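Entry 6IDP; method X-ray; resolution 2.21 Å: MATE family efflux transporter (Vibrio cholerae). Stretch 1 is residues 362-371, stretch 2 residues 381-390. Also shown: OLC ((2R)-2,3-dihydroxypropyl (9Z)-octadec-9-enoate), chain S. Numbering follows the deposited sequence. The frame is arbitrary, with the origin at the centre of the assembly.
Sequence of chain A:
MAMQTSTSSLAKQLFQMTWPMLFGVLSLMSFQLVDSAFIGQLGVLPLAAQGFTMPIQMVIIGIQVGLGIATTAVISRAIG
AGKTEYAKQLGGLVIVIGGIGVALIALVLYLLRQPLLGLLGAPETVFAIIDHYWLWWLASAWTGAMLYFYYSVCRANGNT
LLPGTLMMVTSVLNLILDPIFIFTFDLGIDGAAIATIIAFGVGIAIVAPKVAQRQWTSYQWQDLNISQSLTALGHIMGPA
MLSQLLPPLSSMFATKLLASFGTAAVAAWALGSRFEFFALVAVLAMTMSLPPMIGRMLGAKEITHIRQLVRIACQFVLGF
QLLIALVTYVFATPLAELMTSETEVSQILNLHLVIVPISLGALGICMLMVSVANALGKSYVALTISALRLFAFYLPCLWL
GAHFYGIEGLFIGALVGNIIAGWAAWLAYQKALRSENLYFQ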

# COMPACT_ATOMS: atom_id res chain seq x y z
N ALA A 362 -3.73 -17.13 3.22
CA ALA A 362 -4.17 -17.25 1.84
C ALA A 362 -4.31 -15.88 1.18
O ALA A 362 -4.01 -15.72 0.00
N LEU A 363 -4.79 -14.90 1.94
CA LEU A 363 -4.91 -13.54 1.42
C LEU A 363 -3.53 -12.96 1.17
O LEU A 363 -3.30 -12.27 0.17
N GLY A 364 -2.61 -13.23 2.08
CA GLY A 364 -1.22 -12.82 1.93
C GLY A 364 -0.59 -13.39 0.67
O GLY A 364 0.20 -12.71 0.01
N ILE A 365 -0.94 -14.63 0.33
CA ILE A 365 -0.46 -15.26 -0.90
C ILE A 365 -0.96 -14.48 -2.11
O ILE A 365 -0.21 -14.22 -3.05
N CYS A 366 -2.23 -14.10 -2.07
CA CYS A 366 -2.85 -13.33 -3.13
C CYS A 366 -2.15 -11.98 -3.31
O CYS A 366 -1.87 -11.56 -4.44
N MET A 367 -1.85 -11.32 -2.20
CA MET A 367 -1.09 -10.08 -2.21
C MET A 367 0.29 -10.29 -2.81
O MET A 367 0.78 -9.47 -3.59
N LEU A 368 0.91 -11.40 -2.44
CA LEU A 368 2.25 -11.74 -2.88
C LEU A 368 2.29 -11.99 -4.39
O LEU A 368 3.17 -11.50 -5.09
N MET A 369 1.31 -12.75 -4.87
CA MET A 369 1.25 -13.10 -6.28
C MET A 369 1.02 -11.88 -7.17
O MET A 369 1.55 -11.82 -8.28
N VAL A 370 0.25 -10.91 -6.68
CA VAL A 370 0.03 -9.67 -7.41
C VAL A 370 1.35 -8.93 -7.61
O VAL A 370 1.69 -8.53 -8.73
N SER A 371 2.10 -8.76 -6.52
CA SER A 371 3.37 -8.04 -6.57
C SER A 371 4.41 -8.79 -7.41
O SER A 371 5.24 -8.17 -8.07
N VAL A 381 -1.90 -9.87 -15.70
CA VAL A 381 -2.11 -11.03 -14.84
C VAL A 381 -2.32 -10.56 -13.40
O VAL A 381 -3.16 -11.09 -12.67
N ALA A 382 -1.56 -9.54 -13.00
CA ALA A 382 -1.67 -8.97 -11.66
C ALA A 382 -3.03 -8.32 -11.44
O ALA A 382 -3.63 -8.47 -10.38
N LEU A 383 -3.52 -7.61 -12.46
CA LEU A 383 -4.83 -6.98 -12.41
C LEU A 383 -5.94 -8.01 -12.35
O LEU A 383 -6.94 -7.83 -11.65
N THR A 384 -5.77 -9.10 -13.10
CA THR A 384 -6.75 -10.18 -13.12
C THR A 384 -6.90 -10.82 -11.74
O THR A 384 -8.01 -11.07 -11.28
N ILE A 385 -5.77 -11.07 -11.09
CA ILE A 385 -5.78 -11.69 -9.77
C ILE A 385 -6.49 -10.79 -8.76
O ILE A 385 -7.34 -11.25 -7.99
N SER A 386 -6.16 -9.50 -8.79
CA SER A 386 -6.81 -8.50 -7.94
C SER A 386 -8.31 -8.40 -8.19
O SER A 386 -9.10 -8.33 -7.24
N ALA A 387 -8.71 -8.38 -9.46
CA ALA A 387 -10.12 -8.27 -9.81
C ALA A 387 -10.91 -9.51 -9.41
O ALA A 387 -12.01 -9.41 -8.88
N LEU A 388 -10.34 -10.69 -9.68
CA LEU A 388 -10.97 -11.96 -9.33
C LEU A 388 -11.18 -12.07 -7.83
O LEU A 388 -12.25 -12.49 -7.37
N ARG A 389 -10.16 -11.69 -7.07
CA ARG A 389 -10.21 -11.71 -5.62
C ARG A 389 -11.41 -10.91 -5.12
O ARG A 389 -12.12 -11.33 -4.21
N LEU A 390 -11.63 -9.75 -5.73
CA LEU A 390 -12.67 -8.84 -5.30
C LEU A 390 -14.07 -9.26 -5.70
O LEU A 390 -14.94 -9.49 -4.86

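The most unusual feature of this contact is an arginine laid into a largely apolar seam without a polar partner on the facing helix. Arg389 points its CA-to-CB bond toward the first stretch with chi1 t, then bends at chi2, which sits off its wells at -97°. Its CG lies 3.8 Å from Cys366 SG, and its NE lies 3.6 Å from Leu363 CD1, which covers one face of the guanidinium. Leu363 starts sideways, but its t, p rotamer brings its end nearer. NH2 of Arg389 is hydrogen-bonded elsewhere in the structure, while CG packs against the sulfur and NE lies against the leucine methyl.

The helices run nearly antiparallel, at 156°, with axes 8.9 Å apart at closest approach. They come closest in register where Val370 CA and Ala382 CA are 4.6 Å apart. The small alanine side chain suits this proximity: Ala382 CB rests 3.6 Å from Val370 O and 4.2 Å from Val370 CG1. Val370, chi1 t, points sideways and has the largest covered area in the contact.

Between the tight end and the arginine, Ile385 is the central filler. It points toward the first stretch as m, t; its CG2 meets Cys366 SG at 3.8 Å and Val370 CG2 at 3.9 Å, while its CD1 reaches to 4.2 Å from Met369 CB. Cys366, t, also points in, whereas Met369 directs its end away and offers mainly its base.

No hydrogen bond crosses the interface. Ser386, m, instead returns its OG to its own helix, donating to Ala382 O at 3.2 Å, and this same OG sits 3.4 Å from Val370 CG2. A serine satisfied in this way can border a valine. Leu383 points away from the first stretch, and its CD2 lies 3.7 Å from C14 of the OLC lipid; Thr384 OG1 approaches OLC C8 at 3.2 Å.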

# COMPACT_ATOMS: atom_id res chain seq x y z
CB ALA A 362 -5.48 -18.02 1.77
CB LEU A 363 -5.70 -12.65 2.39
CG LEU A 363 -5.92 -11.19 1.98
CD1 LEU A 363 -6.58 -11.10 0.61
CD2 LEU A 363 -6.75 -10.45 3.02
CB ILE A 365 -0.91 -16.73 -1.01
CG1 ILE A 365 -0.22 -17.59 0.05
CG2 ILE A 365 -0.63 -17.27 -2.41
CD1 ILE A 365 1.30 -17.64 -0.09
CB CYS A 366 -4.34 -13.11 -2.84
SG CYS A 366 -5.26 -12.36 -4.19
CB MET A 367 -0.96 -9.50 -0.80
CG MET A 367 -2.28 -9.10 -0.16
SD MET A 367 -2.13 -8.80 1.61
CE MET A 367 -0.92 -7.49 1.64
CB LEU A 368 2.76 -12.97 -2.13
CG LEU A 368 4.19 -12.95 -1.59
CD1 LEU A 368 4.37 -11.81 -0.61
CD2 LEU A 368 4.51 -14.29 -0.93
CB MET A 369 0.16 -14.15 -6.51
CG MET A 369 0.44 -15.50 -5.86
SD MET A 369 1.96 -16.28 -6.44
CE MET A 369 3.10 -15.92 -5.11
CB VAL A 370 -0.97 -8.73 -6.69
CG1 VAL A 370 -0.91 -7.32 -7.29
CG2 VAL A 370 -2.38 -9.29 -6.78
CB SER A 371 3.90 -7.80 -5.16
OG SER A 371 4.29 -9.02 -4.55
CB VAL A 381 -0.93 -12.02 -14.90
CG1 VAL A 381 -1.06 -13.09 -13.83
CG2 VAL A 381 -0.85 -12.65 -16.28
CB ALA A 382 -0.56 -7.96 -11.43
CB LEU A 383 -5.03 -6.06 -13.62
CG LEU A 383 -6.43 -5.47 -13.80
CD1 LEU A 383 -6.81 -4.58 -12.62
CD2 LEU A 383 -6.55 -4.71 -15.11
CB THR A 384 -6.36 -11.28 -14.14
OG1 THR A 384 -6.32 -10.71 -15.45
CG2 THR A 384 -7.37 -12.42 -14.11
CB ILE A 385 -4.34 -11.99 -9.28
CG1 ILE A 385 -3.70 -13.06 -10.17
CG2 ILE A 385 -4.36 -12.45 -7.83
CD1 ILE A 385 -2.24 -13.35 -9.85
CB SER A 386 -6.17 -7.12 -8.15
OG SER A 386 -4.82 -7.10 -7.72
CB ALA A 387 -10.27 -8.00 -11.29
CB LEU A 388 -10.13 -13.14 -9.83
CG LEU A 388 -10.29 -13.54 -11.29
CD1 LEU A 388 -9.33 -14.68 -11.63
CD2 LEU A 388 -11.72 -13.94 -11.58
CB ARG A 389 -8.91 -11.15 -5.03
CG ARG A 389 -8.80 -11.29 -3.52
CD ARG A 389 -9.21 -10.02 -2.78
NE ARG A 389 -9.53 -10.29 -1.38
CZ ARG A 389 -9.68 -9.36 -0.45
NH1 ARG A 389 -9.51 -8.08 -0.76
NH2 ARG A 389 -9.98 -9.71 0.79
CB LEU A 390 -12.40 -7.44 -5.84
CG LEU A 390 -12.32 -6.34 -4.79
CD1 LEU A 390 -13.21 -6.70 -3.60
CD2 LEU A 390 -10.88 -6.12 -4.34
C18 OLC S . -11.50 -3.95 -13.48
C10 OLC S . -7.12 -10.10 -19.16
C9 OLC S . -6.15 -11.03 -19.24
C17 OLC S . -11.63 -5.21 -14.31
C11 OLC S . -7.03 -8.97 -18.16
C8 OLC S . -4.95 -10.97 -18.33
C16 OLC S . -10.26 -5.69 -14.74
C12 OLC S . -8.17 -8.00 -18.39
C7 OLC S . -4.38 -12.36 -18.14
C15 OLC S . -10.39 -6.95 -15.56
C13 OLC S . -9.25 -8.23 -17.35
C6 OLC S . -4.05 -12.95 -19.49
C14 OLC S . -9.05 -7.27 -16.20